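Cytoplasmic protein (Cryptococcus neoformans var. grubii serotype A, PDB 7LPO) probably hydrolyses the beta-glucosidic bond of steryl glucosides, as a sterylglucosidase of glycoside hydrolase family 5. Local coordinates at residues A156-P168 / K352-G364. Residues are numbered along the deposited sequence; the frame is centred on the assembly and turned at random.
Sequences APLWTLYACGIDP and KWGWTRGKEWALG
Trp159 and Trp353 meet through a CH-pi contact: Trp159 CB lies 3.6 Å from the centroid of the Trp353 five-membered ring and 16° off its normal. With CG held between backbone N and carbonyl carbon (chi1 56°), the Trp159 indole turns away from 352-364, its CE3 corner staying 3.8 Å from Trp355 CZ3. Tyr162 completes an aromatic cluster with Trp159 and Trp353, its CD2 3.7 Å from Trp353 NE1 and the rings crossing at a slant. Over one face of Trp355 sits the methyl of Ala163, CB 4.0 Å from the six-membered centroid, a second CH-pi contact.

The polar contacts gather at the C-terminal end of helix 159-163, which Gly165 closes in a Schellman motif. Arg357 NH1 donates to Ala163 O at 2.9 Å, nearly straight at the hydrogen (171°) but from above the carbonyl plane; NH2 donates to Tyr162 O, also at 2.9 Å, in a more bent bond. Tyr162 O accepts from Gly165 N as well, from the opposite face. One guanidinium thus grips two carbonyls of the final turn, where its positive charge should suit the helix dipole; Asp345 pairs with NH2 in a salt bridge. A water bridges Trp361 NE1 (3.0 Å) and Cys164 O.

The end of helix 350-353 and the loop after it run along helix 159-163, within the family 5 TIM-barrel-clan region, and past its C-terminal end. Helix 232-254 adds Phe235 against Trp159 and Ala163 and Ile232 against Trp361, while Tyr162 OH reaches Glu66 of helix 61-66 and Trp159 NE1 bonds to Glu109 O of helix 105-109.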
ATOM      1  N   ALA A 156       0.279  -7.800  12.220  1.00 14.39           N
ATOM      2  CA  ALA A 156       0.541  -9.072  12.872  1.00 14.40           C
ATOM      3  C   ALA A 156      -0.308  -9.259  14.134  1.00 14.43           C
ATOM      4  O   ALA A 156      -0.704  -8.284  14.781  1.00 14.46           O
ATOM      5  CB  ALA A 156       2.017  -9.181  13.226  1.00 14.44           C
ATOM      6  N   PRO A 157      -0.605 -10.507  14.500  1.00 14.43           N
ATOM      7  CA  PRO A 157      -1.373 -10.744  15.728  1.00 14.46           C
ATOM      8  C   PRO A 157      -0.563 -10.412  16.970  1.00 14.52           C
ATOM      9  O   PRO A 157       0.669 -10.457  16.976  1.00 14.54           O
ATOM     10  CB  PRO A 157      -1.722 -12.236  15.662  1.00 14.44           C
ATOM     11  CG  PRO A 157      -0.725 -12.839  14.728  1.00 14.42           C
ATOM     12  CD  PRO A 157      -0.359 -11.747  13.742  1.00 14.40           C
ATOM     13  N   LEU A 158      -1.287 -10.081  18.039  1.00 14.72           N
ATOM     14  CA  LEU A 158      -0.649  -9.630  19.272  1.00 14.80           C
ATOM     15  C   LEU A 158       0.364 -10.638  19.806  1.00 14.68           C
ATOM     16  O   LEU A 158       1.359 -10.244  20.428  1.00 14.73           O
ATOM     17  CB  LEU A 158      -1.718  -9.353  20.329  1.00 15.90           C
ATOM     18  CG  LEU A 158      -1.267  -9.035  21.751  1.00 16.75           C
ATOM     19  CD1 LEU A 158      -0.555  -7.694  21.819  1.00 17.35           C
ATOM     20  CD2 LEU A 158      -2.490  -9.045  22.660  1.00 17.49           C
ATOM     21  N   TRP A 159       0.139 -11.931  19.585  1.00 14.63           N
ATOM     22  CA  TRP A 159       1.052 -12.889  20.180  1.00 14.66           C
ATOM     23  C   TRP A 159       2.447 -12.831  19.569  1.00 14.66           C
ATOM     24  O   TRP A 159       3.379 -13.375  20.170  1.00 14.70           O
ATOM     25  CB  TRP A 159       0.483 -14.310  20.092  1.00 14.63           C
ATOM     26  CG  TRP A 159       0.116 -14.835  18.723  1.00 14.57           C
ATOM     27  CD1 TRP A 159      -1.134 -14.929  18.195  1.00 14.52           C
ATOM     28  CD2 TRP A 159       1.004 -15.385  17.744  1.00 14.54           C
ATOM     29  NE1 TRP A 159      -1.085 -15.496  16.947  1.00 14.47           N
ATOM     30  CE2 TRP A 159       0.219 -15.784  16.645  1.00 14.48           C
ATOM     31  CE3 TRP A 159       2.386 -15.582  17.694  1.00 14.56           C
ATOM     32  CZ2 TRP A 159       0.769 -16.355  15.506  1.00 14.45           C
ATOM     33  CZ3 TRP A 159       2.931 -16.150  16.561  1.00 14.52           C
ATOM     34  CH2 TRP A 159       2.125 -16.530  15.480  1.00 14.47           C
ATOM     35  N   THR A 160       2.628 -12.177  18.412  1.00 14.62           N
ATOM     36  CA  THR A 160       3.980 -12.057  17.868  1.00 14.62           C
ATOM     37  C   THR A 160       4.851 -11.165  18.743  1.00 14.69           C
ATOM     38  O   THR A 160       6.063 -11.384  18.839  1.00 14.71           O
ATOM     39  CB  THR A 160       3.969 -11.517  16.429  1.00 14.57           C
ATOM     40  OG1 THR A 160       3.351 -10.218  16.383  1.00 14.57           O
ATOM     41  CG2 THR A 160       3.241 -12.485  15.505  1.00 14.51           C
ATOM     42  N   LEU A 161       4.259 -10.153  19.380  1.00 14.76           N
ATOM     43  CA  LEU A 161       5.017  -9.325  20.316  1.00 15.18           C
ATOM     44  C   LEU A 161       5.566 -10.160  21.469  1.00 14.83           C
ATOM     45  O   LEU A 161       6.742 -10.040  21.842  1.00 14.87           O
ATOM     46  CB  LEU A 161       4.134  -8.203  20.859  1.00 14.79           C
ATOM     47  CG  LEU A 161       4.010  -6.939  20.016  1.00 14.77           C
ATOM     48  CD1 LEU A 161       3.264  -7.258  18.748  1.00 14.70           C
ATOM     49  CD2 LEU A 161       3.296  -5.840  20.792  1.00 17.15           C
ATOM     50  N   TYR A 162       4.711 -10.986  22.074  1.00 14.83           N
ATOM     51  CA  TYR A 162       5.167 -11.860  23.145  1.00 14.88           C
ATOM     52  C   TYR A 162       6.232 -12.822  22.648  1.00 14.87           C
ATOM     53  O   TYR A 162       7.221 -13.073  23.343  1.00 14.93           O
ATOM     54  CB  TYR A 162       3.981 -12.620  23.721  1.00 14.87           C
ATOM     55  CG  TYR A 162       3.074 -11.778  24.559  1.00 14.90           C
ATOM     56  CD1 TYR A 162       3.464 -11.357  25.822  1.00 14.98           C
ATOM     57  CD2 TYR A 162       1.834 -11.398  24.098  1.00 14.86           C
ATOM     58  CE1 TYR A 162       2.640 -10.599  26.605  1.00 15.01           C
ATOM     59  CE2 TYR A 162       0.995 -10.636  24.880  1.00 14.89           C
ATOM     60  CZ  TYR A 162       1.405 -10.246  26.135  1.00 14.97           C
ATOM     61  OH  TYR A 162       0.573  -9.488  26.915  1.00 15.00           O
ATOM     62  N   ALA A 163       6.064 -13.354  21.435  1.00 14.81           N
ATOM     63  CA  ALA A 163       7.089 -14.230  20.879  1.00 14.80           C
ATOM     64  C   ALA A 163       8.439 -13.525  20.801  1.00 14.84           C
ATOM     65  O   ALA A 163       9.484 -14.170  20.976  1.00 14.87           O
ATOM     66  CB  ALA A 163       6.658 -14.733  19.506  1.00 14.73           C
ATOM     67  N   CYS A 164       8.436 -12.207  20.564  1.00 14.84           N
ATOM     68  CA  CYS A 164       9.651 -11.402  20.492  1.00 14.87           C
ATOM     69  C   CYS A 164      10.135 -10.923  21.856  1.00 14.95           C
ATOM     70  O   CYS A 164      11.113 -10.167  21.921  1.00 14.99           O
ATOM     71  CB  CYS A 164       9.427 -10.195  19.577  1.00 14.84           C
ATOM     72  SG  CYS A 164       9.174 -10.670  17.832  1.00 15.26           S
ATOM     73  N   GLY A 165       9.495 -11.358  22.939  1.00 17.09           N
ATOM     74  CA  GLY A 165       9.943 -10.999  24.268  1.00 17.17           C
ATOM     75  C   GLY A 165       9.608  -9.591  24.683  1.00 17.20           C
ATOM     76  O   GLY A 165      10.300  -9.023  25.525  1.00 17.27           O
ATOM     77  N   ILE A 166       8.554  -9.015  24.119  1.00 16.28           N
ATOM     78  CA  ILE A 166       8.178  -7.628  24.345  1.00 16.96           C
ATOM     79  C   ILE A 166       6.893  -7.628  25.155  1.00 17.23           C
ATOM     80  O   ILE A 166       5.965  -8.383  24.848  1.00 16.51           O
ATOM     81  CB  ILE A 166       7.992  -6.877  23.012  1.00 16.23           C
ATOM     82  CG1 ILE A 166       9.351  -6.544  22.397  1.00 17.85           C
ATOM     83  CG2 ILE A 166       7.200  -5.600  23.214  1.00 16.24           C
ATOM     84  CD1 ILE A 166       9.295  -6.236  20.916  1.00 18.36           C
ATOM     85  N   ASP A 167       6.851  -6.805  26.201  1.00 15.13           N
ATOM     86  CA  ASP A 167       5.632  -6.604  26.974  1.00 16.53           C
ATOM     87  C   ASP A 167       4.814  -5.501  26.315  1.00 16.72           C
ATOM     88  O   ASP A 167       5.202  -4.321  26.400  1.00 15.69           O
ATOM     89  CB  ASP A 167       5.957  -6.237  28.412  1.00 20.35           C
ATOM     90  CG  ASP A 167       4.745  -6.375  29.346  1.00 22.74           C
ATOM     91  OD1 ASP A 167       3.597  -6.251  28.849  1.00 21.29           O
ATOM     92  OD2 ASP A 167       4.939  -6.611  30.568  1.00 23.19           O
ATOM     93  N   PRO A 168       3.686  -5.817  25.670  1.00 18.84           N
ATOM     94  CA  PRO A 168       2.945  -4.770  24.937  1.00 16.97           C
ATOM     95  C   PRO A 168       2.547  -3.578  25.794  1.00 16.10           C
ATOM     96  O   PRO A 168       2.440  -2.456  25.282  1.00 18.32           O
ATOM     97  CB  PRO A 168       1.704  -5.509  24.412  1.00 18.96           C
ATOM     98  CG  PRO A 168       2.051  -6.996  24.487  1.00 19.85           C
ATOM     99  CD  PRO A 168       3.009  -7.133  25.635  1.00 19.72           C
ATOM    100  N   LYS A 352       1.468 -19.158  27.796  1.00 15.26           N
ATOM    101  CA  LYS A 352       0.072 -19.021  27.415  1.00 15.14           C
ATOM    102  C   LYS A 352      -0.170 -19.437  25.970  1.00 19.45           C
ATOM    103  O   LYS A 352      -1.081 -20.228  25.696  1.00 19.61           O
ATOM    104  CB  LYS A 352      -0.376 -17.578  27.622  1.00 16.85           C
ATOM    105  CG  LYS A 352      -1.624 -17.198  26.847  1.00 21.14           C
ATOM    106  CD  LYS A 352      -2.184 -15.859  27.330  1.00 23.27           C
ATOM    107  CE  LYS A 352      -3.264 -15.348  26.398  1.00 26.08           C
ATOM    108  NZ  LYS A 352      -3.584 -13.918  26.668  1.00 28.69           N
ATOM    109  N   TRP A 353       0.628 -18.901  25.037  1.00 19.60           N
ATOM    110  CA  TRP A 353       0.409 -19.148  23.618  1.00 19.39           C
ATOM    111  C   TRP A 353       1.000 -20.470  23.148  1.00 20.18           C
ATOM    112  O   TRP A 353       0.645 -20.937  22.062  1.00 20.52           O
ATOM    113  CB  TRP A 353       0.992 -17.993  22.800  1.00 20.50           C
ATOM    114  CG  TRP A 353       0.373 -16.661  23.147  1.00 20.96           C
ATOM    115  CD1 TRP A 353       0.909 -15.678  23.934  1.00 20.44           C
ATOM    116  CD2 TRP A 353      -0.906 -16.183  22.723  1.00 21.54           C
ATOM    117  NE1 TRP A 353       0.041 -14.617  24.018  1.00 21.02           N
ATOM    118  CE2 TRP A 353      -1.081 -14.903  23.285  1.00 21.22           C
ATOM    119  CE3 TRP A 353      -1.919 -16.713  21.919  1.00 20.69           C
ATOM    120  CZ2 TRP A 353      -2.228 -14.142  23.062  1.00 20.95           C
ATOM    121  CZ3 TRP A 353      -3.055 -15.959  21.701  1.00 20.11           C
ATOM    122  CH2 TRP A 353      -3.203 -14.687  22.270  1.00 19.90           C
ATOM    123  N   GLY A 354       1.893 -21.076  23.924  1.00 25.73           N
ATOM    124  CA  GLY A 354       2.278 -22.455  23.689  1.00 26.19           C
ATOM    125  C   GLY A 354       3.512 -22.703  22.848  1.00 28.39           C
ATOM    126  O   GLY A 354       3.516 -23.611  22.015  1.00 34.10           O
ATOM    127  N   TRP A 355       4.569 -21.927  23.048  1.00 20.41           N
ATOM    128  CA  TRP A 355       5.871 -22.246  22.483  1.00 19.60           C
ATOM    129  C   TRP A 355       6.871 -22.403  23.620  1.00 14.88           C
ATOM    130  O   TRP A 355       6.606 -22.033  24.766  1.00 14.93           O
ATOM    131  CB  TRP A 355       6.335 -21.171  21.481  1.00 18.14           C
ATOM    132  CG  TRP A 355       6.313 -19.775  22.013  1.00 16.39           C
ATOM    133  CD1 TRP A 355       7.181 -19.225  22.906  1.00 17.97           C
ATOM    134  CD2 TRP A 355       5.368 -18.749  21.687  1.00 16.63           C
ATOM    135  NE1 TRP A 355       6.842 -17.909  23.155  1.00 18.35           N
ATOM    136  CE2 TRP A 355       5.725 -17.599  22.425  1.00 18.22           C
ATOM    137  CE3 TRP A 355       4.255 -18.692  20.850  1.00 16.81           C
ATOM    138  CZ2 TRP A 355       5.008 -16.405  22.344  1.00 14.80           C
ATOM    139  CZ3 TRP A 355       3.553 -17.501  20.762  1.00 16.93           C
ATOM    140  CH2 TRP A 355       3.932 -16.376  21.512  1.00 17.55           C
ATOM    141  N   THR A 356       8.030 -22.966  23.292  1.00 16.41           N
ATOM    142  CA  THR A 356       9.136 -23.106  24.231  1.00 20.24           C
ATOM    143  C   THR A 356      10.253 -22.156  23.814  1.00 20.71           C
ATOM    144  O   THR A 356      10.752 -22.236  22.688  1.00 22.95           O
ATOM    145  CB  THR A 356       9.651 -24.547  24.268  1.00 25.23           C
ATOM    146  OG1 THR A 356       8.574 -25.434  24.584  1.00 26.48           O
ATOM    147  CG2 THR A 356      10.749 -24.710  25.313  1.00 28.24           C
ATOM    148  N   ARG A 357      10.656 -21.279  24.723  1.00 15.83           N
ATOM    149  CA  ARG A 357      11.727 -20.335  24.460  1.00 17.50           C
ATOM    150  C   ARG A 357      13.058 -20.910  24.927  1.00 17.60           C
ATOM    151  O   ARG A 357      13.148 -21.498  26.008  1.00 16.11           O
ATOM    152  CB  ARG A 357      11.455 -19.006  25.161  1.00 17.87           C
ATOM    153  CG  ARG A 357      12.269 -17.840  24.604  1.00 18.67           C
ATOM    154  CD  ARG A 357      12.032 -16.598  25.425  1.00 18.36           C
ATOM    155  NE  ARG A 357      10.632 -16.183  25.415  1.00 18.58           N
ATOM    156  CZ  ARG A 357      10.046 -15.552  24.400  1.00 15.03           C
ATOM    157  NH1 ARG A 357      10.733 -15.274  23.297  1.00 15.00           N
ATOM    158  NH2 ARG A 357       8.772 -15.209  24.480  1.00 15.00           N
ATOM    159  N   GLY A 358      14.086 -20.746  24.095  1.00 18.47           N
ATOM    160  CA  GLY A 358      15.388 -21.304  24.403  1.00 21.35           C
ATOM    161  C   GLY A 358      16.046 -20.618  25.583  1.00 24.75           C
ATOM    162  O   GLY A 358      15.735 -19.482  25.937  1.00 26.96           O
ATOM    163  N   LYS A 359      16.999 -21.326  26.194  1.00 30.69           N
ATOM    164  CA  LYS A 359      17.580 -20.849  27.441  1.00 32.43           C
ATOM    165  C   LYS A 359      18.574 -19.712  27.246  1.00 31.53           C
ATOM    166  O   LYS A 359      18.852 -18.984  28.199  1.00 31.70           O
ATOM    167  CB  LYS A 359      18.270 -21.994  28.190  1.00 38.03           C
ATOM    168  CG  LYS A 359      17.324 -22.969  28.915  1.00 44.10           C
ATOM    169  CD  LYS A 359      16.346 -22.293  29.898  1.00 49.45           C
ATOM    170  CE  LYS A 359      16.975 -21.122  30.663  1.00 52.67           C
ATOM    171  NZ  LYS A 359      16.112 -20.664  31.807  1.00 52.82           N
ATOM    172  N   GLU A 360      19.123 -19.522  26.057  1.00 32.96           N
ATOM    173  CA  GLU A 360      20.006 -18.381  25.848  1.00 33.77           C
ATOM    174  C   GLU A 360      19.254 -17.111  25.454  1.00 28.97           C
ATOM    175  O   GLU A 360      19.879 -16.055  25.304  1.00 28.77           O
ATOM    176  CB  GLU A 360      21.073 -18.725  24.804  1.00 39.50           C
ATOM    177  CG  GLU A 360      22.137 -19.721  25.305  1.00 48.12           C
ATOM    178  CD  GLU A 360      22.560 -19.489  26.765  1.00 58.45           C
ATOM    179  OE1 GLU A 360      22.023 -20.183  27.667  1.00 61.73           O
ATOM    180  OE2 GLU A 360      23.419 -18.609  27.008  1.00 62.45           O
ATOM    181  N   TRP A 361      17.934 -17.174  25.310  1.00 22.64           N
ATOM    182  CA  TRP A 361      17.120 -15.990  25.031  1.00 20.46           C
ATOM    183  C   TRP A 361      16.822 -15.312  26.356  1.00 20.64           C
ATOM    184  O   TRP A 361      15.814 -15.593  27.002  1.00 21.31           O
ATOM    185  CB  TRP A 361      15.825 -16.360  24.319  1.00 19.61           C
ATOM    186  CG  TRP A 361      15.123 -15.186  23.702  1.00 16.85           C
ATOM    187  CD1 TRP A 361      15.179 -13.874  24.109  1.00 16.69           C
ATOM    188  CD2 TRP A 361      14.265 -15.210  22.557  1.00 15.07           C
ATOM    189  NE1 TRP A 361      14.403 -13.087  23.288  1.00 15.12           N
ATOM    190  CE2 TRP A 361      13.835 -13.879  22.326  1.00 15.05           C
ATOM    191  CE3 TRP A 361      13.819 -16.226  21.704  1.00 15.09           C
ATOM    192  CZ2 TRP A 361      12.986 -13.544  21.289  1.00 14.98           C
ATOM    193  CZ3 TRP A 361      12.981 -15.895  20.669  1.00 15.38           C
ATOM    194  CH2 TRP A 361      12.571 -14.558  20.464  1.00 15.31           C
ATOM    195  N   ALA A 362      17.707 -14.408  26.768  1.00 22.06           N
ATOM    196  CA  ALA A 362      17.509 -13.706  28.027  1.00 20.62           C
ATOM    197  C   ALA A 362      16.240 -12.866  27.958  1.00 21.31           C
ATOM    198  O   ALA A 362      15.972 -12.195  26.957  1.00 22.29           O
ATOM    199  CB  ALA A 362      18.713 -12.822  28.336  1.00 19.58           C
ATOM    200  N   LEU A 363      15.445 -12.929  29.018  1.00 21.03           N
ATOM    201  CA  LEU A 363      14.213 -12.170  29.124  1.00 21.50           C
ATOM    202  C   LEU A 363      14.374 -11.059  30.154  1.00 22.00           C
ATOM    203  O   LEU A 363      15.251 -11.098  31.019  1.00 22.56           O
ATOM    204  CB  LEU A 363      13.044 -13.082  29.500  1.00 21.65           C
ATOM    205  CG  LEU A 363      12.622 -14.059  28.396  1.00 22.85           C
ATOM    206  CD1 LEU A 363      11.667 -15.115  28.962  1.00 26.87           C
ATOM    207  CD2 LEU A 363      11.995 -13.320  27.242  1.00 22.75           C
ATOM    208  N   GLY A 364      13.524 -10.046  30.032  1.00 22.94           N
ATOM    209  CA  GLY A 364      13.528  -8.966  30.993  1.00 22.86           C
ATOM    210  C   GLY A 364      14.720  -8.048  30.917  1.00 20.99           C
ATOM    211  O   GLY A 364      14.911  -7.232  31.820  1.00 19.75           O
TER
HETATM  212  O   HOH W   1      13.685 -10.192  23.164  1.00 21.28           O
HETATM  213  O   HOH W   2      12.595 -10.051  26.882  1.00 24.46           O